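Local structure of glycoside hydrolase (Streptococcus pneumoniae serotype 4, 6ORH) at residues 72-77 with 121-126; 26-31 with 293-298; 82-87 with 150-155; 51-56 with 301-306; 273-278 with 313-318. The protein probably acts as an alpha-L-fucosidase of glycoside hydrolase family 29, releasing alpha-linked L-fucose from host-derived carbohydrates. The protein carries 2 engineered substitutions. One frame throughout, in Å; residues are numbered along the deposited sequence.

All five contacts belong to the catalytic TIM-barrel part of the chain. Contacts 1 and 2, with centres about 10 Å apart, are adjoining strand pairs: strands 70-74 and 23-27 are neighbours, as in the bond between Val74 N and Ile27 O (3.0 Å), and both contacts reach the bound fucose. The other three lie farther from the sugar. Contact 3, its centre about 11 Å from that of contact 1, sets the loop after strand 70-74 against helix 139-154. Contact 4 packs against Phe29 and Pro298 of contact 2, centres about 12 Å apart. Contact 5 joins the helices before and after strand 292-295, and touches contact 2 through Leu278 and Leu294.

Contact 1 of 5, residues 72-77 with 121-126; sequences ILVVKH and GVYLSP. With FUC (alpha-L-fucopyranose), chain C.
His77 and Tyr123 converge on the same fucose. Tyr123 OH donates to FUC O4 over 2.9 Å, and His77 NE2 also bonds O4 at 3.1 Å, while its link to O3 is weak and bent. Their rings are nearly parallel, with planes 9° apart, but slid so far that they barely overlap. His28 and His78 bind the sugar too.

The backbones are joined by four hydrogen bonds, among them Tyr123 N to Leu73 O (2.9 Å) and Ser125 N to Lys76 O (2.9 Å). The register slips by one residue between Val74 and Lys76, a beta bulge. Beyond it Lys76, its chain bent at chi3 (74°), brings NZ into the carbonyl plane of Ser125 O at 3.0 Å; the ammonium also forms a salt bridge with Asp128. Ser125 OG is bonded to Trp127 O and to His78.

Apolar contacts lie on both sides of the pair. On one, Val74 CG2 sits over a face of the Tyr123 ring, 3.8 Å from its centroid, in a CH-pi contact. On the other, Val122 CG2 is met at 3.6 Å by CG2 of Val75, where the first chain turns a corner, close to Ile153 of helix 139-154.

Adjacent parallel strands with one face turned inward, the other under helices, and sugar-binding side chains at or just beyond their C-terminal ends are the hallmark of a TIM-barrel glycosidase pocket.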
# COMPACT_ATOMS: atom_id res chain seq x y z
N ILE A 72 11.72 13.59 20.97
CA ILE A 72 10.60 13.51 21.91
C ILE A 72 10.96 12.55 23.04
O ILE A 72 11.11 11.35 22.84
CB ILE A 72 9.30 13.12 21.19
CG1 ILE A 72 9.05 14.04 19.99
CG2 ILE A 72 8.12 13.16 22.16
CD1 ILE A 72 7.75 13.77 19.24
N LEU A 73 11.10 13.11 24.26
CA LEU A 73 11.56 12.35 25.41
C LEU A 73 10.37 11.93 26.27
O LEU A 73 9.60 12.77 26.77
CB LEU A 73 12.47 13.28 26.25
CG LEU A 73 13.06 12.63 27.50
CD1 LEU A 73 14.00 11.47 27.10
CD2 LEU A 73 13.89 13.67 28.28
N VAL A 74 10.31 10.62 26.57
CA VAL A 74 9.41 10.15 27.62
C VAL A 74 9.94 10.61 28.97
O VAL A 74 11.06 10.25 29.36
CB VAL A 74 9.27 8.62 27.55
CG1 VAL A 74 8.52 8.07 28.77
CG2 VAL A 74 8.56 8.24 26.26
N VAL A 75 9.14 11.39 29.70
CA VAL A 75 9.54 11.77 31.06
C VAL A 75 8.66 11.11 32.11
O VAL A 75 8.98 11.16 33.30
CB VAL A 75 9.63 13.29 31.27
CG1 VAL A 75 10.62 13.91 30.30
CG2 VAL A 75 8.28 13.97 31.21
N LYS A 76 7.54 10.53 31.67
CA LYS A 76 6.73 9.69 32.54
C LYS A 76 5.93 8.73 31.66
O LYS A 76 5.11 9.19 30.85
CB LYS A 76 5.74 10.50 33.37
CG LYS A 76 5.08 9.68 34.49
CD LYS A 76 3.83 10.36 35.05
CE LYS A 76 2.66 10.27 34.08
NZ LYS A 76 1.40 10.79 34.68
N HIS A 77 6.21 7.43 31.79
CA HIS A 77 5.42 6.46 31.02
C HIS A 77 4.21 6.04 31.85
O HIS A 77 3.93 6.65 32.87
CB HIS A 77 6.33 5.30 30.57
CG HIS A 77 5.79 4.59 29.37
ND1 HIS A 77 5.14 3.37 29.50
CD2 HIS A 77 5.79 4.89 28.06
CE1 HIS A 77 4.75 2.96 28.31
NE2 HIS A 77 5.13 3.87 27.40
N GLY A 121 10.58 17.53 22.23
CA GLY A 121 9.21 17.18 22.60
C GLY A 121 9.21 16.48 23.94
O GLY A 121 10.27 16.00 24.39
N VAL A 122 8.04 16.46 24.57
CA VAL A 122 7.95 15.82 25.87
C VAL A 122 6.70 14.95 25.91
O VAL A 122 5.61 15.39 25.50
CB VAL A 122 7.95 16.85 27.02
CG1 VAL A 122 6.79 17.84 26.93
CG2 VAL A 122 7.89 16.12 28.37
N TYR A 123 6.89 13.72 26.38
CA TYR A 123 5.82 12.73 26.49
C TYR A 123 5.54 12.53 27.97
O TYR A 123 6.43 12.13 28.72
CB TYR A 123 6.26 11.44 25.78
CG TYR A 123 5.46 10.16 25.95
CD1 TYR A 123 5.19 9.62 27.21
CD2 TYR A 123 5.17 9.38 24.83
CE1 TYR A 123 4.49 8.43 27.32
CE2 TYR A 123 4.52 8.17 24.93
CZ TYR A 123 4.18 7.69 26.19
OH TYR A 123 3.58 6.46 26.34
N LEU A 124 4.30 12.84 28.38
CA LEU A 124 3.88 12.74 29.76
C LEU A 124 2.60 11.91 29.77
O LEU A 124 1.56 12.38 29.31
CB LEU A 124 3.61 14.16 30.29
CG LEU A 124 3.26 14.30 31.77
CD1 LEU A 124 4.49 14.07 32.65
CD2 LEU A 124 2.73 15.73 32.02
N SER A 125 2.68 10.66 30.23
CA SER A 125 1.55 9.76 30.05
C SER A 125 0.27 10.23 30.75
O SER A 125 0.26 10.38 31.98
CB SER A 125 1.92 8.36 30.48
OG SER A 125 0.79 7.48 30.35
N PRO A 126 -0.89 10.39 30.06
CA PRO A 126 -2.15 10.64 30.78
C PRO A 126 -2.51 9.47 31.71
O PRO A 126 -2.82 9.71 32.88
CB PRO A 126 -3.16 10.84 29.63
CG PRO A 126 -2.27 11.39 28.53
CD PRO A 126 -1.04 10.49 28.60
C1 FUC C . 1.35 3.14 23.23
C2 FUC C . 2.02 2.92 24.57
C3 FUC C . 3.41 2.34 24.30
C4 FUC C . 4.26 3.37 23.55
C5 FUC C . 3.52 3.74 22.24
C6 FUC C . 4.18 4.89 21.51
O2 FUC C . 1.22 1.96 25.30
O3 FUC C . 4.03 2.00 25.55
O4 FUC C . 4.46 4.53 24.42
O5 FUC C . 2.10 4.11 22.48

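Contact 2 of 5, residues 26-31 with 293-298. With FUC (alpha-L-fucopyranose), chain C.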
# COMPACT_ATOMS: atom_id res chain seq x y z
N PHE A 26 12.13 9.42 18.93
CA PHE A 26 11.45 9.17 20.18
C PHE A 26 12.45 8.48 21.11
O PHE A 26 13.27 7.68 20.62
CB PHE A 26 10.34 8.15 19.93
CG PHE A 26 8.95 8.42 20.46
CD1 PHE A 26 8.70 9.28 21.53
CD2 PHE A 26 7.88 7.71 19.91
CE1 PHE A 26 7.40 9.46 22.00
CE2 PHE A 26 6.59 7.90 20.38
CZ PHE A 26 6.35 8.77 21.42
N ILE A 27 12.40 8.79 22.41
CA ILE A 27 13.22 8.06 23.37
C ILE A 27 12.30 7.52 24.47
O ILE A 27 11.74 8.30 25.24
CB ILE A 27 14.34 8.96 23.92
CG1 ILE A 27 15.33 9.36 22.82
CG2 ILE A 27 15.06 8.22 25.06
CD1 ILE A 27 16.61 10.10 23.29
N HIS A 28 12.18 6.18 24.53
CA HIS A 28 11.52 5.48 25.64
C HIS A 28 12.61 4.87 26.52
O HIS A 28 13.35 4.00 26.07
CB HIS A 28 10.58 4.35 25.16
CG HIS A 28 9.25 4.80 24.62
ND1 HIS A 28 9.14 5.49 23.42
CD2 HIS A 28 7.99 4.63 25.09
CE1 HIS A 28 7.84 5.73 23.19
NE2 HIS A 28 7.13 5.20 24.18
N PHE A 29 12.70 5.37 27.75
CA PHE A 29 13.70 4.90 28.72
C PHE A 29 13.11 5.09 30.11
O PHE A 29 12.36 6.04 30.35
CB PHE A 29 14.95 5.76 28.57
CG PHE A 29 16.05 5.43 29.56
CD1 PHE A 29 16.72 4.22 29.48
CD2 PHE A 29 16.38 6.32 30.56
CE1 PHE A 29 17.73 3.91 30.38
CE2 PHE A 29 17.41 6.03 31.46
CZ PHE A 29 18.06 4.80 31.38
N GLY A 30 13.38 4.15 31.02
CA GLY A 30 12.88 4.32 32.37
C GLY A 30 12.96 2.99 33.12
O GLY A 30 13.71 2.11 32.72
N PRO A 31 12.17 2.83 34.19
CA PRO A 31 12.09 1.56 34.92
C PRO A 31 11.86 0.35 34.02
O PRO A 31 12.44 -0.70 34.24
CB PRO A 31 10.90 1.80 35.85
CG PRO A 31 10.98 3.29 36.15
CD PRO A 31 11.32 3.88 34.79
N LEU A 293 8.50 9.43 13.13
CA LEU A 293 8.97 9.54 14.51
C LEU A 293 9.49 8.16 14.92
O LEU A 293 8.72 7.25 15.23
CB LEU A 293 7.80 10.03 15.39
CG LEU A 293 8.04 10.00 16.90
CD1 LEU A 293 9.24 10.87 17.30
CD2 LEU A 293 6.78 10.44 17.65
N LEU A 294 10.84 8.04 14.88
CA LEU A 294 11.49 6.75 15.05
C LEU A 294 12.04 6.65 16.47
O LEU A 294 12.80 7.50 16.88
CB LEU A 294 12.63 6.61 14.03
CG LEU A 294 13.39 5.29 14.08
CD1 LEU A 294 12.50 4.11 13.66
CD2 LEU A 294 14.63 5.38 13.18
N ASN A 295 11.61 5.62 17.19
CA ASN A 295 12.00 5.42 18.58
C ASN A 295 13.31 4.65 18.69
O ASN A 295 13.46 3.59 18.09
CB ASN A 295 10.92 4.66 19.35
CG ASN A 295 11.37 4.28 20.75
OD1 ASN A 295 11.36 5.11 21.68
ND2 ASN A 295 11.70 3.01 20.94
N ILE A 296 14.25 5.19 19.49
CA ILE A 296 15.56 4.57 19.73
C ILE A 296 15.69 4.47 21.25
O ILE A 296 15.78 5.50 21.92
CB ILE A 296 16.74 5.42 19.20
CG1 ILE A 296 16.48 6.04 17.82
CG2 ILE A 296 18.03 4.60 19.28
CD1 ILE A 296 16.46 5.01 16.75
N PRO A 297 15.63 3.24 21.83
CA PRO A 297 15.61 3.08 23.29
C PRO A 297 16.99 2.87 23.89
O PRO A 297 17.68 1.90 23.58
CB PRO A 297 14.78 1.81 23.47
CG PRO A 297 15.10 0.99 22.23
CD PRO A 297 15.39 1.97 21.11
N PRO A 298 17.44 3.77 24.79
CA PRO A 298 18.70 3.53 25.50
C PRO A 298 18.60 2.26 26.35
O PRO A 298 17.53 1.87 26.83
CB PRO A 298 18.79 4.77 26.42
CG PRO A 298 17.99 5.83 25.69
CD PRO A 298 16.81 5.05 25.14
C1 FUC C . 1.35 3.14 23.23
C2 FUC C . 2.02 2.92 24.57
C3 FUC C . 3.41 2.34 24.30
C4 FUC C . 4.26 3.37 23.55
C5 FUC C . 3.52 3.74 22.24
C6 FUC C . 4.18 4.89 21.51
O2 FUC C . 1.22 1.96 25.30
O3 FUC C . 4.03 2.00 25.55
O4 FUC C . 4.46 4.53 24.42
O5 FUC C . 2.10 4.11 22.48
O HOH W 1 14.84 1.78 26.93
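His28 ND1 donates to Asn295 OD1 over 2.8 Å, from well above the plane of the amide; the imidazole and amide planes stand 81° apart. The same oxygen takes a weak, bent bond from His28 N, and Asn295 ND2 is held by Trp264 O and Ser259 OG. Gripped in this way at one nitrogen, the imidazole offers the other to the bound sugar: His28 NE2 is hydrogen-bonded to FUC O4 at 2.8 Å, with the sugar oxygen in the plane of the ring. Asn295 is therefore a second-shell residue that positions a fucose-binding one.

Behind this pair the backbones run parallel, with Phe26 N bonded to Leu294 O and Ile296 N to Phe26 O, both at 2.9 Å. Strands 23-27 and 292-295 are the first and last of the TIM barrel, so their pairing closes it.

Phe26 is sandwiched. Leu293 CD2 lies over one face, 3.9 Å from the ring centroid and displaced toward the rim, and His28 CE1 is poised above the centre of the opposite face. Past the strand ends a water donates to both His28 O and Pro298 O. The Pro298 ring packs on two side chains: its CD touches Ile27 CG2 at 3.6 Å, and its CB touches Phe29 CD1 at 3.7 Å.

Contact 3 of 5, residues 82-87 with 150-155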
# COMPACT_ATOMS: atom_id res chain seq x y z
N VAL A 82 8.53 9.44 37.37
CA VAL A 82 8.84 10.71 36.74
C VAL A 82 10.36 10.88 36.65
O VAL A 82 11.07 10.65 37.63
CB VAL A 82 8.14 11.85 37.50
CG1 VAL A 82 8.40 13.19 36.84
CG2 VAL A 82 6.62 11.59 37.58
N LEU A 83 10.89 11.26 35.47
CA LEU A 83 12.33 11.20 35.21
C LEU A 83 12.98 12.57 35.38
O LEU A 83 14.12 12.79 34.94
CB LEU A 83 12.54 10.62 33.80
CG LEU A 83 12.04 9.18 33.64
CD1 LEU A 83 12.20 8.75 32.19
CD2 LEU A 83 12.83 8.23 34.54
N TYR A 84 12.25 13.51 36.00
CA TYR A 84 12.82 14.78 36.43
C TYR A 84 12.33 14.99 37.86
O TYR A 84 11.34 14.39 38.26
CB TYR A 84 12.44 15.93 35.48
CG TYR A 84 11.00 16.39 35.57
CD1 TYR A 84 9.99 15.73 34.88
CD2 TYR A 84 10.63 17.47 36.39
CE1 TYR A 84 8.67 16.14 34.98
CE2 TYR A 84 9.31 17.88 36.50
CZ TYR A 84 8.31 17.20 35.80
OH TYR A 84 7.01 17.60 35.95
N PRO A 85 13.03 15.81 38.67
CA PRO A 85 12.64 16.01 40.08
C PRO A 85 11.42 16.90 40.32
O PRO A 85 11.49 18.00 40.89
CB PRO A 85 13.97 16.53 40.67
CG PRO A 85 14.55 17.32 39.55
CD PRO A 85 14.28 16.49 38.31
N THR A 86 10.27 16.39 39.89
CA THR A 86 9.01 17.09 40.06
C THR A 86 8.75 17.38 41.54
O THR A 86 9.13 16.60 42.42
CB THR A 86 7.87 16.23 39.49
OG1 THR A 86 6.62 16.89 39.67
CG2 THR A 86 7.83 14.81 40.03
N ALA A 87 8.02 18.48 41.78
CA ALA A 87 7.59 18.82 43.13
C ALA A 87 6.36 18.00 43.52
O ALA A 87 5.94 18.05 44.69
CB ALA A 87 7.28 20.29 43.21
N LEU A 150 2.76 19.72 33.54
CA LEU A 150 2.89 20.48 32.30
C LEU A 150 3.55 21.83 32.60
O LEU A 150 4.45 22.26 31.86
CB LEU A 150 1.53 20.70 31.62
CG LEU A 150 0.88 19.48 30.95
CD1 LEU A 150 -0.46 19.88 30.35
CD2 LEU A 150 1.80 18.93 29.86
N LYS A 151 3.09 22.52 33.67
CA LYS A 151 3.61 23.84 34.00
C LYS A 151 5.08 23.75 34.38
O LYS A 151 5.90 24.57 33.94
CB LYS A 151 2.77 24.43 35.14
CG LYS A 151 1.39 24.88 34.66
CD LYS A 151 0.50 25.38 35.79
CE LYS A 151 -0.84 25.87 35.29
NZ LYS A 151 -1.65 26.36 36.43
N GLU A 152 5.44 22.76 35.20
CA GLU A 152 6.83 22.57 35.60
C GLU A 152 7.74 22.39 34.39
O GLU A 152 8.86 22.90 34.35
CB GLU A 152 7.02 21.27 36.38
CG GLU A 152 6.68 21.41 37.82
CD GLU A 152 6.98 20.17 38.64
OE1 GLU A 152 6.71 19.04 38.16
OE2 GLU A 152 7.52 20.34 39.76
N ILE A 153 7.24 21.64 33.41
CA ILE A 153 8.10 21.26 32.29
C ILE A 153 8.20 22.43 31.33
O ILE A 153 9.29 22.71 30.79
CB ILE A 153 7.50 20.01 31.59
CG1 ILE A 153 7.61 18.78 32.52
CG2 ILE A 153 8.18 19.77 30.25
CD1 ILE A 153 6.64 17.65 32.14
N LEU A 154 7.04 23.06 31.06
CA LEU A 154 6.95 23.97 29.93
C LEU A 154 7.23 25.44 30.30
O LEU A 154 7.27 26.29 29.39
CB LEU A 154 5.59 23.83 29.24
CG LEU A 154 5.24 22.42 28.75
CD1 LEU A 154 3.79 22.38 28.30
CD2 LEU A 154 6.17 21.97 27.60
N SER A 155 7.43 25.73 31.60
CA SER A 155 7.72 27.10 32.02
C SER A 155 9.18 27.31 32.41
O SER A 155 9.54 28.42 32.81
CB SER A 155 6.84 27.51 33.18
OG SER A 155 7.29 26.82 34.33
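Glu152 reaches from helix 139-154 to the loop at 84-87 and presents its carboxylate to three donors in turn. The chain is extended beyond CG, which is anti to the carbonyl carbon (chi1 -83°), and this carries the acid group away from the helix to the loop.

Tyr84 comes at it hydroxyl first. The carboxylate lies at the edge of the phenol ring, near its plane, but the two flat groups are turned 66° against each other. Tyr84 OH donates to Glu152 OE1 over 2.7 Å and arrives on the anti side of that oxygen, somewhat out of the carboxylate plane. Thr86 crosses the glutamate at about a right angle, and its OG1 donates to the syn lone pair of the same OE1 at 2.6 Å. Glu152 OE2 uses its own syn lone pair for Ala87 N, at 2.8 Å in a nearly straight bond (171°). Pro85, at the centre of an inverse gamma turn, lies between the residues that supply the two hydroxyls. Thr86 OG1 is further bonded to His88 N and to Gln149 of the same helix.

Next to the acid, Ile153 lies crosswise to the tyrosine, its CG1 3.7 Å from Tyr84 CZ.

Both oxygens of one carboxylate are thus engaged by uncharged donors, two hydroxyls and a peptide N-H. Such a setting would be expected to stabilise the ionised form of Glu152, and it ties a segment without regular secondary structure to a barrel helix at several points.

Contact 4 of 5, residues 51-56 with 301-306; sequences PSQLDA and AGLFDA. With EDO (1,2-ethanediol), chain J; EDO (1,2-ethanediol), chain H.
The type I beta turn from Pro51 to Leu54 packs against Ala301, Gly302 and Leu303, joining two loops that each lead into an outer helix of the TIM barrel. Asp55 is the N-cap of helix 56-65, its OD1 taking the N-H of Glu58, and Asp305 holds the same position at the start of helix 306-322.

Leu54 N closes the turn on Pro51 O. Across the contact the polar links are weak: Gln53 N approaches Ala301 O at 3.1 Å with a strongly bent geometry (122°), and Asp55 N lies 3.5 Å from Gly302 O. That carbonyl also draws a close CA-H...O contact from Leu54 CA at 3.4 Å and a hydrogen bond from the indole of Trp59.

Gly302 lies close against the turn, with Pro51 CB 3.8 Å from its N and Leu54 CG 4.0 Å from its CA. Its lack of a side chain lets the backbones come this near, and its backbone angles (phi 88°) are ones at which a CB would crowd against the preceding carbonyl. On the outer side the amide of Gln53 lies along Ala301, NE2 3.6 Å from CB, and Leu303 CD2 rests against Asp55 CB. A 1,2-ethanediol, probably from the crystallisation liquor, donates to Gln53 OE1 at 2.6 Å.

With bonds this weak or bent, the association appears to depend chiefly on close backbone packing around a glycine. The Gly302 carbonyl, only weakly approached by Asp55 N, has a further donor in the Trp59 indole.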
# COMPACT_ATOMS: atom_id res chain seq x y z
N PRO A 51 21.19 3.91 35.63
CA PRO A 51 22.04 3.93 34.43
C PRO A 51 23.32 4.77 34.62
O PRO A 51 23.39 5.95 34.19
CB PRO A 51 21.14 4.62 33.40
CG PRO A 51 20.31 5.57 34.26
CD PRO A 51 20.01 4.78 35.52
N SER A 52 24.34 4.15 35.21
CA SER A 52 25.50 4.91 35.65
C SER A 52 26.35 5.43 34.49
O SER A 52 27.11 6.39 34.68
CB SER A 52 26.35 4.12 36.61
OG SER A 52 26.76 2.92 35.98
N GLN A 53 26.19 4.86 33.30
CA GLN A 53 26.99 5.35 32.19
C GLN A 53 26.18 6.30 31.29
O GLN A 53 26.65 6.61 30.18
CB GLN A 53 27.49 4.18 31.34
CG GLN A 53 28.57 3.36 32.06
CD GLN A 53 28.73 2.02 31.39
OE1 GLN A 53 29.43 1.89 30.38
NE2 GLN A 53 28.06 1.01 31.90
N LEU A 54 25.03 6.79 31.77
CA LEU A 54 24.15 7.54 30.87
C LEU A 54 24.83 8.79 30.32
O LEU A 54 25.43 9.58 31.05
CB LEU A 54 22.85 7.88 31.61
CG LEU A 54 21.72 8.45 30.74
CD1 LEU A 54 20.39 8.06 31.35
CD2 LEU A 54 21.79 9.99 30.66
N ASP A 55 24.69 8.99 29.01
CA ASP A 55 25.30 10.12 28.34
C ASP A 55 24.28 10.71 27.37
O ASP A 55 24.19 10.25 26.22
CB ASP A 55 26.61 9.70 27.69
CG ASP A 55 27.38 10.90 27.17
OD1 ASP A 55 26.77 11.97 27.05
OD2 ASP A 55 28.63 10.78 26.97
N ALA A 56 23.47 11.66 27.88
CA ALA A 56 22.41 12.26 27.07
C ALA A 56 22.98 13.04 25.89
O ALA A 56 22.30 13.16 24.85
CB ALA A 56 21.52 13.16 27.91
N ALA A 301 22.58 0.71 30.60
CA ALA A 301 23.70 1.57 30.92
C ALA A 301 23.36 3.04 30.69
O ALA A 301 24.11 3.92 31.13
CB ALA A 301 24.91 1.18 30.08
N GLY A 302 22.25 3.30 29.98
CA GLY A 302 21.89 4.65 29.58
C GLY A 302 22.51 5.11 28.27
O GLY A 302 22.66 6.32 28.06
N LEU A 303 22.81 4.14 27.37
CA LEU A 303 23.45 4.42 26.09
C LEU A 303 22.61 3.80 24.97
O LEU A 303 21.94 2.81 25.19
CB LEU A 303 24.88 3.86 26.09
CG LEU A 303 25.82 4.50 27.11
CD1 LEU A 303 27.18 3.82 27.04
CD2 LEU A 303 26.04 5.99 26.80
N PHE A 304 22.66 4.39 23.78
CA PHE A 304 22.02 3.73 22.64
C PHE A 304 22.84 2.48 22.31
O PHE A 304 24.07 2.47 22.46
CB PHE A 304 22.06 4.63 21.40
CG PHE A 304 21.07 5.77 21.37
CD1 PHE A 304 19.92 5.76 22.16
CD2 PHE A 304 21.26 6.84 20.51
CE1 PHE A 304 19.03 6.83 22.12
CE2 PHE A 304 20.33 7.88 20.44
CZ PHE A 304 19.23 7.88 21.25
N ASP A 305 22.16 1.43 21.84
CA ASP A 305 22.81 0.18 21.47
C ASP A 305 23.72 0.39 20.26
O ASP A 305 23.37 1.14 19.34
CB ASP A 305 21.74 -0.88 21.15
CG ASP A 305 22.33 -2.23 20.81
OD1 ASP A 305 22.58 -2.98 21.75
OD2 ASP A 305 22.55 -2.49 19.62
N ALA A 306 24.89 -0.29 20.24
CA ALA A 306 25.87 -0.11 19.17
C ALA A 306 25.28 -0.39 17.78
O ALA A 306 25.64 0.31 16.83
CB ALA A 306 27.07 -1.01 19.43
C1 EDO J . 27.76 9.87 33.07
O1 EDO J . 26.71 9.02 33.42
C2 EDO J . 28.99 9.17 33.42
O2 EDO J . 28.84 8.71 34.75
C1 EDO H . 29.79 0.76 27.46
O1 EDO H . 28.64 0.52 28.29
C2 EDO H . 30.39 -0.49 26.94
O2 EDO H . 30.61 -1.47 27.94

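Contact 5 of 5, residues 273-278 with 313-318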
# COMPACT_ATOMS: atom_id res chain seq x y z
N LYS A 273 15.63 -2.94 13.34
CA LYS A 273 15.19 -3.20 11.98
C LYS A 273 16.36 -3.12 11.01
O LYS A 273 17.31 -2.35 11.17
CB LYS A 273 14.09 -2.18 11.65
CG LYS A 273 12.77 -2.51 12.33
CD LYS A 273 11.70 -1.46 12.04
CE LYS A 273 10.32 -1.78 12.60
NZ LYS A 273 10.29 -2.03 14.05
N SER A 274 16.27 -3.88 9.90
CA SER A 274 17.27 -3.75 8.85
C SER A 274 17.18 -2.40 8.13
O SER A 274 16.14 -1.71 8.17
CB SER A 274 17.10 -4.87 7.82
OG SER A 274 15.84 -4.71 7.15
N LEU A 275 18.24 -2.05 7.40
CA LEU A 275 18.19 -0.89 6.54
C LEU A 275 17.01 -1.00 5.57
O LEU A 275 16.29 -0.03 5.38
CB LEU A 275 19.51 -0.67 5.80
CG LEU A 275 19.54 0.53 4.86
CD1 LEU A 275 19.35 1.83 5.63
CD2 LEU A 275 20.84 0.56 4.05
N GLU A 276 16.84 -2.18 4.96
CA GLU A 276 15.76 -2.42 4.01
C GLU A 276 14.42 -2.06 4.64
O GLU A 276 13.59 -1.38 4.03
CB GLU A 276 15.76 -3.88 3.54
CG GLU A 276 15.02 -4.10 2.24
CD GLU A 276 15.42 -5.36 1.48
OE1 GLU A 276 16.59 -5.76 1.61
OE2 GLU A 276 14.57 -5.92 0.75
N GLU A 277 14.22 -2.52 5.88
CA GLU A 277 12.97 -2.29 6.59
C GLU A 277 12.79 -0.79 6.85
O GLU A 277 11.68 -0.25 6.66
CB GLU A 277 12.91 -3.12 7.88
CG GLU A 277 12.58 -4.59 7.63
CD GLU A 277 12.80 -5.48 8.85
OE1 GLU A 277 12.16 -6.55 8.93
OE2 GLU A 277 13.60 -5.10 9.73
N LEU A 278 13.87 -0.09 7.24
CA LEU A 278 13.71 1.33 7.52
C LEU A 278 13.40 2.10 6.25
O LEU A 278 12.70 3.12 6.29
CB LEU A 278 14.96 1.88 8.22
CG LEU A 278 15.16 1.39 9.64
CD1 LEU A 278 16.53 1.84 10.16
CD2 LEU A 278 14.04 1.88 10.56
N TYR A 313 23.31 5.59 11.17
CA TYR A 313 24.23 6.17 10.21
C TYR A 313 23.99 5.57 8.82
O TYR A 313 24.02 6.30 7.84
CB TYR A 313 25.69 5.98 10.66
CG TYR A 313 26.11 6.94 11.75
CD1 TYR A 313 26.50 8.24 11.45
CD2 TYR A 313 26.06 6.56 13.08
CE1 TYR A 313 26.86 9.14 12.44
CE2 TYR A 313 26.41 7.44 14.09
CZ TYR A 313 26.79 8.73 13.77
OH TYR A 313 27.10 9.61 14.78
N GLU A 314 23.68 4.28 8.77
CA GLU A 314 23.45 3.62 7.48
C GLU A 314 22.20 4.23 6.84
O GLU A 314 22.18 4.45 5.63
CB GLU A 314 23.19 2.12 7.67
CG GLU A 314 24.47 1.35 7.97
CD GLU A 314 24.29 -0.12 8.30
OE1 GLU A 314 23.15 -0.60 8.28
OE2 GLU A 314 25.32 -0.79 8.59
N PHE A 315 21.20 4.54 7.66
CA PHE A 315 19.95 5.09 7.14
C PHE A 315 20.19 6.51 6.62
O PHE A 315 19.70 6.91 5.57
CB PHE A 315 18.88 4.97 8.24
CG PHE A 315 17.48 5.47 7.97
CD1 PHE A 315 16.91 5.38 6.71
CD2 PHE A 315 16.69 5.89 9.03
CE1 PHE A 315 15.61 5.82 6.48
CE2 PHE A 315 15.36 6.28 8.82
CZ PHE A 315 14.83 6.26 7.54
N ALA A 316 20.98 7.30 7.38
CA ALA A 316 21.32 8.64 6.96
C ALA A 316 22.08 8.62 5.64
O ALA A 316 21.83 9.44 4.76
CB ALA A 316 22.08 9.37 8.06
N THR A 317 23.02 7.67 5.51
CA THR A 317 23.81 7.58 4.28
C THR A 317 22.87 7.30 3.10
O THR A 317 22.97 7.96 2.06
CB THR A 317 24.90 6.51 4.43
OG1 THR A 317 25.82 7.02 5.40
CG2 THR A 317 25.64 6.24 3.14
N TYR A 318 21.95 6.34 3.30
CA TYR A 318 20.97 5.97 2.28
C TYR A 318 20.25 7.23 1.77
O TYR A 318 20.13 7.44 0.57
CB TYR A 318 19.98 4.94 2.81
CG TYR A 318 18.91 4.59 1.79
CD1 TYR A 318 17.77 5.36 1.67
CD2 TYR A 318 19.09 3.52 0.93
CE1 TYR A 318 16.83 5.08 0.70
CE2 TYR A 318 18.15 3.21 -0.03
CZ TYR A 318 17.01 3.99 -0.14
OH TYR A 318 16.08 3.72 -1.11
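Leu275 and Leu278 meet Phe315 in an apolar helix-to-helix contact on the outside of the barrel, where the first turn of helix 275-284 packs against the middle of helix 306-322. No hydrogen bond spans it. Leu275 extends CD1, with CG anti to the backbone N (chi1 180°), onto the backbone of the other helix: the methyl lies 3.6 Å from Phe315 CA and also approaches Glu314 O and, at 4.2 Å, Tyr318 CB.

The Phe315 ring meets Leu278, whose CB stands almost exactly over its centre, 4.2 Å from the centroid and 4° off the normal, a CH-pi contact.

The two helices precede and follow strand 292-295, as in successive beta-alpha units of a TIM barrel, and the strand backs the contact: Leu278 touches Leu294, and Phe315 touches Leu292.

The start of helix 275-284 is fixed by a capping box. Glu277 N donates to Ser274 OG at 3.0 Å, and Ser274 N returns the bond to Glu277 OE2 at 2.9 Å. At the edge of the contact Glu314 forms a salt bridge with Arg311.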